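Long-range contacts in interpain A (Prevotella intermedia, PDB 3BB7), which is a cysteine protease precursor of the C10 family, captured here as a zymogen with part of its pro-domain, and probably cleaves peptide bonds once activated: residues 21-26 / 41-46; 137-142 / 151-156. The protein carries 1 engineered substitution. All blocks are in the same frame, centred on the assembly; numbering follows the deposited sequence.

Interaction 1. Residues 21-26 / 41-46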
loop_
_atom_site.group_PDB
_atom_site.type_symbol
_atom_site.label_atom_id
_atom_site.label_comp_id
_atom_site.label_asym_id
_atom_site.label_seq_id
_atom_site.Cartn_x
_atom_site.Cartn_y
_atom_site.Cartn_z
ATOM N N GLY A 21 11.596 -22.190 0.742
ATOM C CA GLY A 21 10.733 -21.288 0.003
ATOM C C GLY A 21 10.636 -19.976 0.761
ATOM O O GLY A 21 10.766 -19.954 2.000
ATOM N N GLY A 22 10.376 -18.889 0.037
ATOM C CA GLY A 22 10.345 -17.592 0.682
ATOM C C GLY A 22 11.701 -16.927 0.618
ATOM O O GLY A 22 12.662 -17.483 0.075
ATOM N N PHE A 23 11.784 -15.739 1.197
ATOM C CA PHE A 23 13.053 -15.005 1.264
ATOM C C PHE A 23 13.071 -14.049 2.444
ATOM O O PHE A 23 12.035 -13.749 3.048
ATOM C CB PHE A 23 13.317 -14.224 -0.028
ATOM C CG PHE A 23 12.401 -13.051 -0.241
ATOM C CD1 PHE A 23 12.789 -11.760 0.143
ATOM C CD2 PHE A 23 11.165 -13.229 -0.828
ATOM C CE1 PHE A 23 11.940 -10.657 -0.042
ATOM C CE2 PHE A 23 10.307 -12.132 -1.044
ATOM C CZ PHE A 23 10.686 -10.850 -0.657
ATOM N N ALA A 24 14.254 -13.531 2.736
ATOM C CA ALA A 24 14.399 -12.501 3.754
ATOM C C ALA A 24 15.249 -11.385 3.213
ATOM O O ALA A 24 16.054 -11.605 2.293
ATOM C CB ALA A 24 15.022 -13.075 5.019
ATOM N N VAL A 25 15.072 -10.201 3.795
ATOM C CA VAL A 25 15.908 -9.037 3.514
ATOM C C VAL A 25 16.670 -8.805 4.817
ATOM O O VAL A 25 16.069 -8.674 5.895
ATOM C CB VAL A 25 15.092 -7.826 3.108
ATOM C CG1 VAL A 25 16.035 -6.667 2.750
ATOM C CG2 VAL A 25 14.137 -8.183 1.933
ATOM N N ILE A 26 17.996 -8.801 4.696
ATOM C CA ILE A 26 18.938 -8.886 5.822
ATOM C C ILE A 26 19.946 -7.732 5.766
ATOM O O ILE A 26 20.512 -7.455 4.702
ATOM C CB ILE A 26 19.701 -10.254 5.723
ATOM C CG1 ILE A 26 18.729 -11.443 5.882
ATOM C CG2 ILE A 26 20.933 -10.345 6.652
ATOM C CD1 ILE A 26 17.968 -11.417 7.117
ATOM N N SER A 41 6.630 -15.881 0.017
ATOM C CA SER A 41 6.659 -15.977 -1.427
ATOM C C SER A 41 8.093 -16.065 -1.904
ATOM O O SER A 41 8.955 -15.336 -1.428
ATOM C CB SER A 41 5.978 -14.763 -2.053
ATOM O OG SER A 41 4.608 -14.777 -1.702
ATOM N N ASN A 42 8.359 -16.926 -2.873
ATOM C CA ASN A 42 9.687 -16.946 -3.477
ATOM C C ASN A 42 9.977 -15.579 -4.106
ATOM O O ASN A 42 9.071 -14.922 -4.669
ATOM C CB ASN A 42 9.793 -18.049 -4.524
ATOM C CG ASN A 42 9.985 -19.428 -3.920
ATOM O OD1 ASN A 42 9.783 -19.649 -2.734
ATOM N ND2 ASN A 42 10.397 -20.359 -4.743
ATOM N N PHE A 43 11.223 -15.131 -4.000
ATOM C CA PHE A 43 11.590 -13.839 -4.569
ATOM C C PHE A 43 11.703 -13.919 -6.089
ATOM O O PHE A 43 12.438 -14.751 -6.603
ATOM C CB PHE A 43 12.924 -13.363 -4.014
ATOM C CG PHE A 43 13.300 -11.988 -4.492
ATOM C CD1 PHE A 43 12.792 -10.868 -3.852
ATOM C CD2 PHE A 43 14.144 -11.825 -5.602
ATOM C CE1 PHE A 43 13.122 -9.601 -4.301
ATOM C CE2 PHE A 43 14.485 -10.549 -6.058
ATOM C CZ PHE A 43 13.974 -9.444 -5.403
ATOM N N VAL A 44 11.014 -13.031 -6.801
ATOM C CA VAL A 44 11.261 -12.875 -8.247
ATOM C C VAL A 44 11.372 -11.379 -8.498
ATOM O O VAL A 44 10.703 -10.597 -7.838
ATOM C CB VAL A 44 10.140 -13.482 -9.147
ATOM C CG1 VAL A 44 10.427 -13.216 -10.632
ATOM C CG2 VAL A 44 10.012 -14.976 -8.934
ATOM N N GLU A 45 12.235 -10.984 -9.430
ATOM C CA GLU A 45 12.391 -9.570 -9.739
ATOM C C GLU A 45 11.058 -9.028 -10.221
ATOM O O GLU A 45 10.288 -9.688 -10.926
ATOM C CB GLU A 45 13.513 -9.319 -10.763
ATOM C CG GLU A 45 14.941 -9.419 -10.199
ATOM C CD GLU A 45 15.406 -8.156 -9.464
ATOM O OE1 GLU A 45 16.625 -7.883 -9.487
ATOM O OE2 GLU A 45 14.576 -7.432 -8.865
ATOM N N THR A 46 10.774 -7.823 -9.789
ATOM C CA THR A 46 9.465 -7.270 -9.969
ATOM C C THR A 46 9.568 -5.772 -10.105
ATOM O O THR A 46 10.465 -5.172 -9.549
ATOM C CB THR A 46 8.547 -7.653 -8.762
ATOM O OG1 THR A 46 7.274 -7.018 -8.897
ATOM C CG2 THR A 46 9.173 -7.280 -7.404
HETATM O O HOH W 1 13.107 -16.862 -2.740
#

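Interaction 2. Residues 137-142 / 151-156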
loop_
_atom_site.group_PDB
_atom_site.type_symbol
_atom_site.label_atom_id
_atom_site.label_comp_id
_atom_site.label_asym_id
_atom_site.label_seq_id
_atom_site.Cartn_x
_atom_site.Cartn_y
_atom_site.Cartn_z
ATOM N N SER A 137 -21.017 12.191 -7.551
ATOM C CA SER A 137 -20.282 11.877 -8.775
ATOM C C SER A 137 -19.129 12.825 -8.905
ATOM O O SER A 137 -19.121 13.882 -8.289
ATOM C CB SER A 137 -21.195 12.011 -10.006
ATOM O OG SER A 137 -21.793 13.288 -10.083
ATOM N N HIS A 138 -18.142 12.425 -9.704
ATOM C CA HIS A 138 -16.978 13.267 -9.920
ATOM C C HIS A 138 -16.262 12.834 -11.181
ATOM O O HIS A 138 -16.368 11.692 -11.603
ATOM C CB HIS A 138 -16.016 13.165 -8.730
ATOM C CG HIS A 138 -14.884 14.151 -8.751
ATOM N ND1 HIS A 138 -15.076 15.514 -8.797
ATOM C CD2 HIS A 138 -13.542 13.960 -8.649
ATOM C CE1 HIS A 138 -13.895 16.120 -8.755
ATOM N NE2 HIS A 138 -12.952 15.201 -8.659
ATOM N N THR A 139 -15.507 13.775 -11.751
ATOM C CA THR A 139 -14.748 13.557 -12.967
ATOM C C THR A 139 -13.331 14.095 -12.786
ATOM O O THR A 139 -13.151 15.172 -12.179
ATOM C CB THR A 139 -15.449 14.282 -14.141
ATOM O OG1 THR A 139 -16.754 13.722 -14.319
ATOM C CG2 THR A 139 -14.669 14.132 -15.452
ATOM N N VAL A 140 -12.328 13.325 -13.229
ATOM C CA VAL A 140 -10.985 13.875 -13.448
ATOM C C VAL A 140 -10.665 13.773 -14.938
ATOM O O VAL A 140 -11.465 13.233 -15.725
ATOM C CB VAL A 140 -9.931 13.163 -12.591
ATOM C CG1 VAL A 140 -10.308 13.231 -11.104
ATOM C CG2 VAL A 140 -9.732 11.692 -13.019
ATOM N N HIS A 141 -9.533 14.323 -15.359
ATOM C CA HIS A 141 -9.208 14.384 -16.793
ATOM C C HIS A 141 -7.852 13.780 -17.057
ATOM O O HIS A 141 -6.975 13.759 -16.173
ATOM C CB HIS A 141 -9.289 15.837 -17.306
ATOM C CG HIS A 141 -10.690 16.370 -17.288
ATOM N ND1 HIS A 141 -11.244 16.988 -16.181
ATOM C CD2 HIS A 141 -11.684 16.297 -18.211
ATOM C CE1 HIS A 141 -12.509 17.294 -16.433
ATOM N NE2 HIS A 141 -12.795 16.901 -17.663
ATOM N N TYR A 142 -7.664 13.324 -18.301
ATOM C CA TYR A 142 -6.372 12.838 -18.764
ATOM C C TYR A 142 -5.970 13.615 -20.006
ATOM O O TYR A 142 -6.682 13.591 -21.008
ATOM C CB TYR A 142 -6.411 11.339 -19.071
ATOM C CG TYR A 142 -5.082 10.884 -19.635
ATOM C CD1 TYR A 142 -3.936 10.831 -18.823
ATOM C CD2 TYR A 142 -4.958 10.532 -20.975
ATOM C CE1 TYR A 142 -2.691 10.455 -19.338
ATOM C CE2 TYR A 142 -3.727 10.143 -21.501
ATOM C CZ TYR A 142 -2.596 10.106 -20.683
ATOM O OH TYR A 142 -1.377 9.716 -21.188
ATOM N N ALA A 151 -12.320 12.853 -20.254
ATOM C CA ALA A 151 -13.016 12.728 -18.968
ATOM C C ALA A 151 -12.986 11.312 -18.460
ATOM O O ALA A 151 -13.297 10.376 -19.194
ATOM C CB ALA A 151 -14.490 13.199 -19.108
ATOM N N ILE A 152 -12.656 11.172 -17.187
ATOM C CA ILE A 152 -12.718 9.880 -16.505
ATOM C C ILE A 152 -13.646 10.110 -15.310
ATOM O O ILE A 152 -13.303 10.824 -14.373
ATOM C CB ILE A 152 -11.318 9.426 -16.045
ATOM C CG1 ILE A 152 -10.387 9.236 -17.272
ATOM C CG2 ILE A 152 -11.434 8.157 -15.187
ATOM C CD1 ILE A 152 -8.899 9.210 -16.913
ATOM N N SER A 153 -14.840 9.509 -15.362
ATOM C CA SER A 153 -15.920 9.848 -14.435
ATOM C C SER A 153 -16.363 8.656 -13.607
ATOM O O SER A 153 -16.279 7.513 -14.061
ATOM C CB SER A 153 -17.119 10.375 -15.229
ATOM O OG SER A 153 -16.726 11.529 -15.957
ATOM N N ALA A 154 -16.882 8.943 -12.414
ATOM C CA ALA A 154 -17.468 7.930 -11.564
ATOM C C ALA A 154 -18.803 8.447 -11.020
ATOM O O ALA A 154 -18.866 9.556 -10.459
ATOM C CB ALA A 154 -16.525 7.667 -10.421
ATOM N N ASP A 155 -19.862 7.665 -11.197
ATOM C CA ASP A 155 -21.163 7.986 -10.597
ATOM C C ASP A 155 -21.325 7.126 -9.360
ATOM O O ASP A 155 -21.969 6.063 -9.380
ATOM C CB ASP A 155 -22.282 7.717 -11.600
ATOM C CG ASP A 155 -23.648 8.083 -11.050
ATOM O OD1 ASP A 155 -23.721 8.545 -9.873
ATOM O OD2 ASP A 155 -24.647 7.883 -11.799
ATOM N N PHE A 156 -20.694 7.560 -8.266
ATOM C CA PHE A 156 -20.697 6.777 -7.023
ATOM C C PHE A 156 -22.122 6.529 -6.514
ATOM O O PHE A 156 -22.456 5.423 -6.027
ATOM C CB PHE A 156 -19.880 7.458 -5.911
ATOM C CG PHE A 156 -18.495 7.913 -6.318
ATOM C CD1 PHE A 156 -17.379 7.099 -6.126
ATOM C CD2 PHE A 156 -18.295 9.207 -6.794
ATOM C CE1 PHE A 156 -16.108 7.542 -6.427
ATOM C CE2 PHE A 156 -17.008 9.661 -7.158
ATOM C CZ PHE A 156 -15.918 8.824 -6.968
#

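Interaction 1. Residues 21-26 / 41-46
The rings of Phe-23 and Phe-43 form a T-shaped (edge-to-face) pair, centroids 5.1 Å apart and planes at 77°. Phe-43 turns its edge to one face of Phe-23, with CD1 over the centre of that ring, and its CB lies over the same face, 3.6 Å from Phe-23 CD2, as a CH-pi contact. Phe-23 CZ and CE2 in turn lie at the Phe-43 edge, near its plane. At the edge of the Phe-23 ring, in its plane, stand Val-25 CG2 and the carbonyl Ser-41 O, the latter 3.1 Å from Phe-23 CD2. With CG anti to the backbone N (chi1 -176°), Phe-43 sets out toward the Phe-23 face, where CD1 of its ring arrives. Both rings also touch Val-15 of strand 14-18 and Val-290.

The contact belongs to the Spi-type inhibitor region of the zymogen: strand 23-26 and the two glycines before it meet the loop that leads from strand 35-39 to helix 49-68. On the Gly-22 side of the rings the contact becomes polar. Asn-42 reaches back with its amide, and OD1 accepts a nearly straight bond from Gly-22 N (2.9 Å, 164° at the hydrogen), the donor tilted from the carbonyl plane. Gly-22 CA makes a CA-H...O contact of 3.4 Å with Ser-41 O. One water donates to Gly-22 O and accepts from Phe-43 N, 2.9 Å from each, bridging the two backbones.

Interaction 2. Residues 137-142 / 151-156
Strands 138-142 and 151-154 pair as the two arms of an antiparallel beta hairpin within the C10 peptidase region, away from the predicted active-site positions. Two hydrogen-bonded pairs, His-138 with Ala-154 and Val-140 with Ile-152, supply four backbone bonds; the shortest, Ile-152 N to Val-140 O, is 2.8 Å. Between and beyond them lie the non-hydrogen-bonded pairs Thr-139 with Ser-153 and His-141 with Ala-151.

On the face of Thr-139 and Ser-153 the hydroxyls hydrogen-bond, Thr-139 OG1 to Ser-153 OG 2.7 Å, either able to donate. In both residues the oxygen lies anti to the carbonyl carbon and beside the backbone N (chi1 -62° and -60°), which lets the hydroxyls face each other across the strands. Thr-139 CG2, anti to its own backbone N, also lies against the partner strand, 3.8 Å from Ala-151 CB.

This hairpin is a two-stranded sheet, separate from the large antiparallel sheet of the chain, and its other face turns to helix 176-192: Ile-152 touches Leu-187 and Val-191, and Ala-154 touches His-188. On that face Val-140 CG2 approaches Ile-152 CB at 4.1 Å, the two side chains crossing obliquely, while Ile-152 CD1 reaches Tyr-142 CB at 3.9 Å. The imidazole of His-138 leads away from the partner strand, and NE2 hydrogen-bonds Glu-194.

Phe-156 folds its ring back over Ala-154, whose CB sits 3.7 Å above the ring plane toward the rim. The ring edge faces the first strand, with CE2 4.0 Å from His-138 CB and Ser-137 CA near the ring plane. Tyr-218 stacks on this ring, and Phe-219 meets it edge-to-face.

Interaction 1 closes before interaction 2 opens along the chain, and the two lie on opposite sides of its centre, their centres 38 Å apart and their nearest atoms about 22 Å apart. They share no sheet: strand 23-26 of interaction 1 belongs to the large antiparallel sheet, in which inhibitor-region strands continue, through 35-39 beside 292-294, into those of the peptidase, whereas interaction 2 is a separate two-stranded hairpin packed on helix 176-192. Interaction 1 is thus internal to the Spi-inhibitor-like region, consistent with a pro-domain, and interaction 2 to the periphery of the peptidase.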